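Local coordinates for periplasmic binding protein/LacI transcriptional regulator (Shewanella sp. ANA-3, PDB 5OCP), which binds alpha- and beta-L-arabinofuranose in the periplasm and probably delivers the sugar to its ABC transporter, at residues K212-G224 / A233-P245. Numbering follows the deposited sequence.
Sequences KPGKDILIVSVDG and ADGDVNATVELSP. With AHR (alpha-L-arabinofuranose), chain I; FUB (beta-L-arabinofuranose), chain J.
One side-chain amide, that of Asn-238, both accepts from strand 218-221 and donates to the turn before it, bonding to Ile-219 within the strand and to Gly-214 in the turn. It does so in a beta-alpha-beta crossover of a periplasmic binding protein: strand 218-221, helix 226-234, then parallel strand 239-242. Asn-238 OD1 accepts the N-H of Ile-219 at 2.8 Å, while ND2 gives a nearly straight bond (166°) to Gly-214 O, which lies close to the amide plane. A chi1 of -60° sets CG beside the backbone N and directs the amide to the 212-224 segment, where the side chains of Asn-238 and Leu-218 cross at about a right angle, with Leu-218 CD2 3.6 Å from Asn-238 ND2. With an alanine here, Ile-219 N and Gly-214 O are likely to lose these partners, and the turn at Gly-214 its side-chain tie to the strand.

Ile-219 O takes two donors in its carbonyl plane, the backbone N of Asn-238 and that of Ala-239. Ile-219 CG2 rests 3.8 Å from Val-237 CG1, and both side chains lean on Val-203 of helix 196-208. Gly-214 slips under the Schellman turn at Gly-235, too close to its carbonyl to admit a CB. Farther along, Thr-240 OG1 and Ser-221 OG both bond to Asp-196, and Thr-240 OG1 also receives a weak bond from Gly-224 N.

At the carboxyl end of the strands the pairing runs into the sugar pocket. Asp-223 N bonds to Val-241 O at 2.8 Å and Leu-243 N to Asp-223 O, fixing the aspartate backbone beside the ligand. Leu-243 CD2 brushes OD1 of its carboxylate, which spans two adjacent sugar oxygens in either anomer: Asp-223 OD2 lies 2.6 Å from sugar O2, and Asp-223 OD1 lies 2.5 Å from sugar O3.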
# COMPACT_ATOMS: atom_id res chain seq x y z
N LYS A 212 -13.98 13.79 18.41
CA LYS A 212 -14.77 13.33 17.25
C LYS A 212 -13.89 13.20 16.00
O LYS A 212 -13.48 14.19 15.44
CB LYS A 212 -15.95 14.29 16.93
CG LYS A 212 -17.13 14.16 17.90
CD LYS A 212 -18.46 14.25 17.15
CE LYS A 212 -19.67 13.99 18.04
NZ LYS A 212 -20.00 15.21 18.85
N PRO A 213 -13.49 11.96 15.69
CA PRO A 213 -12.64 11.81 14.50
C PRO A 213 -13.51 12.14 13.27
O PRO A 213 -14.72 11.86 13.23
CB PRO A 213 -12.26 10.35 14.58
CG PRO A 213 -13.41 9.69 15.17
CD PRO A 213 -13.90 10.67 16.23
N GLY A 214 -12.87 12.73 12.27
CA GLY A 214 -13.56 13.15 11.06
C GLY A 214 -14.15 14.55 11.15
O GLY A 214 -14.55 15.11 10.12
N LYS A 215 -14.23 15.11 12.35
CA LYS A 215 -14.77 16.45 12.54
C LYS A 215 -13.79 17.27 13.34
O LYS A 215 -13.20 18.22 12.80
CB LYS A 215 -16.08 16.28 13.30
CG LYS A 215 -16.72 17.59 13.78
CD LYS A 215 -17.14 18.49 12.64
CE LYS A 215 -18.09 19.59 13.13
NZ LYS A 215 -17.42 20.50 14.11
N ASP A 216 -13.54 16.92 14.58
CA ASP A 216 -12.55 17.64 15.45
C ASP A 216 -11.08 17.38 14.96
O ASP A 216 -10.25 18.30 14.90
CB ASP A 216 -12.64 17.23 16.90
CG ASP A 216 -13.97 17.55 17.56
OD1 ASP A 216 -14.60 18.50 17.07
OD2 ASP A 216 -14.29 16.80 18.56
N ILE A 217 -10.76 16.12 14.67
CA ILE A 217 -9.48 15.76 14.11
C ILE A 217 -9.81 15.09 12.72
O ILE A 217 -10.46 14.08 12.70
CB ILE A 217 -8.78 14.79 15.02
CG1 ILE A 217 -8.50 15.50 16.36
CG2 ILE A 217 -7.46 14.34 14.45
CD1 ILE A 217 -7.79 14.60 17.32
N LEU A 218 -9.31 15.70 11.68
CA LEU A 218 -9.46 15.19 10.30
C LEU A 218 -8.58 13.99 10.14
O LEU A 218 -7.55 13.86 10.81
CB LEU A 218 -9.08 16.22 9.28
CG LEU A 218 -9.86 17.56 9.29
CD1 LEU A 218 -9.24 18.49 8.29
CD2 LEU A 218 -11.33 17.28 9.11
N ILE A 219 -9.01 13.02 9.31
CA ILE A 219 -8.22 11.82 9.12
C ILE A 219 -8.09 11.63 7.59
O ILE A 219 -9.09 11.53 6.91
CB ILE A 219 -8.88 10.62 9.79
CG1 ILE A 219 -8.94 10.89 11.30
CG2 ILE A 219 -8.07 9.37 9.46
CD1 ILE A 219 -9.55 9.81 12.11
N VAL A 220 -6.84 11.65 7.13
CA VAL A 220 -6.51 11.44 5.72
C VAL A 220 -5.52 10.31 5.57
O VAL A 220 -4.67 10.10 6.42
CB VAL A 220 -6.06 12.70 5.07
CG1 VAL A 220 -7.07 13.81 5.23
CG2 VAL A 220 -4.68 13.15 5.56
N SER A 221 -5.58 9.57 4.46
CA SER A 221 -4.91 8.29 4.40
C SER A 221 -4.74 7.84 2.94
O SER A 221 -5.11 8.57 1.99
CB SER A 221 -5.84 7.31 5.15
OG SER A 221 -5.24 6.06 5.33
N VAL A 222 -4.21 6.64 2.81
CA VAL A 222 -4.09 5.92 1.50
C VAL A 222 -4.55 4.49 1.62
O VAL A 222 -4.20 3.80 2.58
CB VAL A 222 -2.63 5.97 0.97
CG1 VAL A 222 -2.55 5.30 -0.41
CG2 VAL A 222 -2.17 7.38 0.82
N ASP A 223 -5.31 4.06 0.60
CA ASP A 223 -5.57 2.65 0.19
C ASP A 223 -6.97 2.56 -0.47
O ASP A 223 -7.15 1.85 -1.47
CB ASP A 223 -5.41 1.58 1.25
CG ASP A 223 -3.98 1.18 1.54
OD1 ASP A 223 -3.02 1.57 0.78
OD2 ASP A 223 -3.72 0.49 2.57
N GLY A 224 -7.97 3.21 0.13
CA GLY A 224 -9.29 3.11 -0.35
C GLY A 224 -9.93 1.76 -0.09
O GLY A 224 -10.64 1.19 -0.97
N ALA A 233 -18.42 7.19 4.99
CA ALA A 233 -19.90 7.23 4.85
C ALA A 233 -20.51 7.54 6.22
O ALA A 233 -21.54 8.24 6.30
CB ALA A 233 -20.42 5.89 4.30
N ASP A 234 -19.87 7.04 7.26
CA ASP A 234 -20.29 7.30 8.65
C ASP A 234 -19.82 8.57 9.27
O ASP A 234 -20.31 8.93 10.37
CB ASP A 234 -19.98 6.08 9.53
CG ASP A 234 -20.76 4.85 9.08
OD1 ASP A 234 -21.74 4.99 8.25
OD2 ASP A 234 -20.37 3.72 9.49
N GLY A 235 -18.92 9.30 8.64
CA GLY A 235 -18.41 10.55 9.17
C GLY A 235 -17.14 10.49 10.07
O GLY A 235 -16.69 11.54 10.50
N ASP A 236 -16.53 9.33 10.23
CA ASP A 236 -15.39 9.12 11.16
C ASP A 236 -14.01 9.39 10.58
O ASP A 236 -13.03 9.58 11.32
CB ASP A 236 -15.42 7.70 11.70
CG ASP A 236 -16.56 7.47 12.76
OD1 ASP A 236 -17.01 8.48 13.35
OD2 ASP A 236 -16.87 6.29 13.00
N VAL A 237 -13.91 9.40 9.25
CA VAL A 237 -12.65 9.77 8.55
C VAL A 237 -12.98 10.62 7.32
O VAL A 237 -14.14 10.72 6.95
CB VAL A 237 -11.89 8.51 8.12
CG1 VAL A 237 -11.51 7.67 9.32
CG2 VAL A 237 -12.66 7.72 7.09
N ASN A 238 -11.98 11.26 6.73
CA ASN A 238 -12.28 12.29 5.74
C ASN A 238 -11.94 11.98 4.32
O ASN A 238 -12.75 12.26 3.46
CB ASN A 238 -11.66 13.55 6.13
CG ASN A 238 -12.17 14.02 7.49
OD1 ASN A 238 -11.62 13.65 8.53
ND2 ASN A 238 -13.30 14.77 7.48
N ALA A 239 -10.74 11.44 4.08
CA ALA A 239 -10.20 11.32 2.66
C ALA A 239 -9.21 10.21 2.57
O ALA A 239 -8.49 9.91 3.53
CB ALA A 239 -9.60 12.61 2.13
N THR A 240 -9.18 9.52 1.41
CA THR A 240 -8.15 8.55 1.13
C THR A 240 -7.87 8.54 -0.35
O THR A 240 -8.69 8.98 -1.15
CB THR A 240 -8.55 7.16 1.63
OG1 THR A 240 -7.48 6.23 1.50
CG2 THR A 240 -9.75 6.60 0.84
N VAL A 241 -6.69 8.08 -0.73
CA VAL A 241 -6.36 7.86 -2.13
C VAL A 241 -6.50 6.41 -2.41
O VAL A 241 -6.00 5.50 -1.70
CB VAL A 241 -4.91 8.32 -2.43
CG1 VAL A 241 -4.52 7.97 -3.87
CG2 VAL A 241 -4.73 9.77 -2.05
N GLU A 242 -7.19 6.06 -3.47
CA GLU A 242 -7.40 4.68 -3.82
C GLU A 242 -6.14 4.04 -4.34
O GLU A 242 -5.46 4.64 -5.15
CB GLU A 242 -8.48 4.61 -4.93
CG GLU A 242 -8.83 3.22 -5.34
CD GLU A 242 -10.01 3.11 -6.33
OE1 GLU A 242 -10.55 2.04 -6.36
OE2 GLU A 242 -10.42 4.05 -7.03
N LEU A 243 -5.86 2.84 -3.88
CA LEU A 243 -4.70 2.04 -4.31
C LEU A 243 -5.28 0.76 -4.89
O LEU A 243 -5.83 -0.07 -4.17
CB LEU A 243 -3.79 1.70 -3.18
CG LEU A 243 -2.54 0.87 -3.47
CD1 LEU A 243 -1.67 1.65 -4.42
CD2 LEU A 243 -1.78 0.48 -2.19
N SER A 244 -5.17 0.67 -6.20
CA SER A 244 -5.70 -0.52 -6.91
C SER A 244 -4.97 -1.83 -6.52
O SER A 244 -3.77 -1.85 -6.57
CB SER A 244 -5.54 -0.33 -8.40
OG SER A 244 -5.98 -1.55 -9.01
N PRO A 245 -5.71 -2.83 -6.16
CA PRO A 245 -5.05 -4.13 -5.87
C PRO A 245 -4.83 -4.96 -7.15
O PRO A 245 -4.29 -6.08 -7.04
CB PRO A 245 -5.99 -4.77 -4.92
CG PRO A 245 -7.32 -4.30 -5.29
CD PRO A 245 -7.11 -2.87 -5.74
O5 AHR I . 2.78 -1.24 -0.37
C5 AHR I . 1.45 -0.85 -0.22
C4 AHR I . 1.13 -0.60 1.24
O4 AHR I . 1.48 -1.71 2.04
C3 AHR I . -0.36 -0.31 1.46
O3 AHR I . -0.59 1.05 1.24
C2 AHR I . -0.51 -0.79 2.90
O2 AHR I . -1.81 -1.09 3.32
C1 AHR I . 0.32 -2.06 2.81
O1 AHR I . 0.70 -2.41 4.04
O5 FUB J . 2.78 -1.23 -0.37
C5 FUB J . 1.45 -0.86 -0.21
C4 FUB J . 1.13 -0.61 1.25
O4 FUB J . 1.49 -1.71 2.06
C3 FUB J . -0.36 -0.32 1.48
O3 FUB J . -0.59 1.03 1.23
C2 FUB J . -0.50 -0.74 2.94
O2 FUB J . -1.81 -1.09 3.32
C1 FUB J . 0.54 -1.84 3.13
O1 FUB J . -0.08 -3.02 2.94
O HOH W 1 -16.90 10.68 14.46
O HOH W 2 -17.41 14.05 10.05
O HOH W 3 -8.27 -0.44 -2.72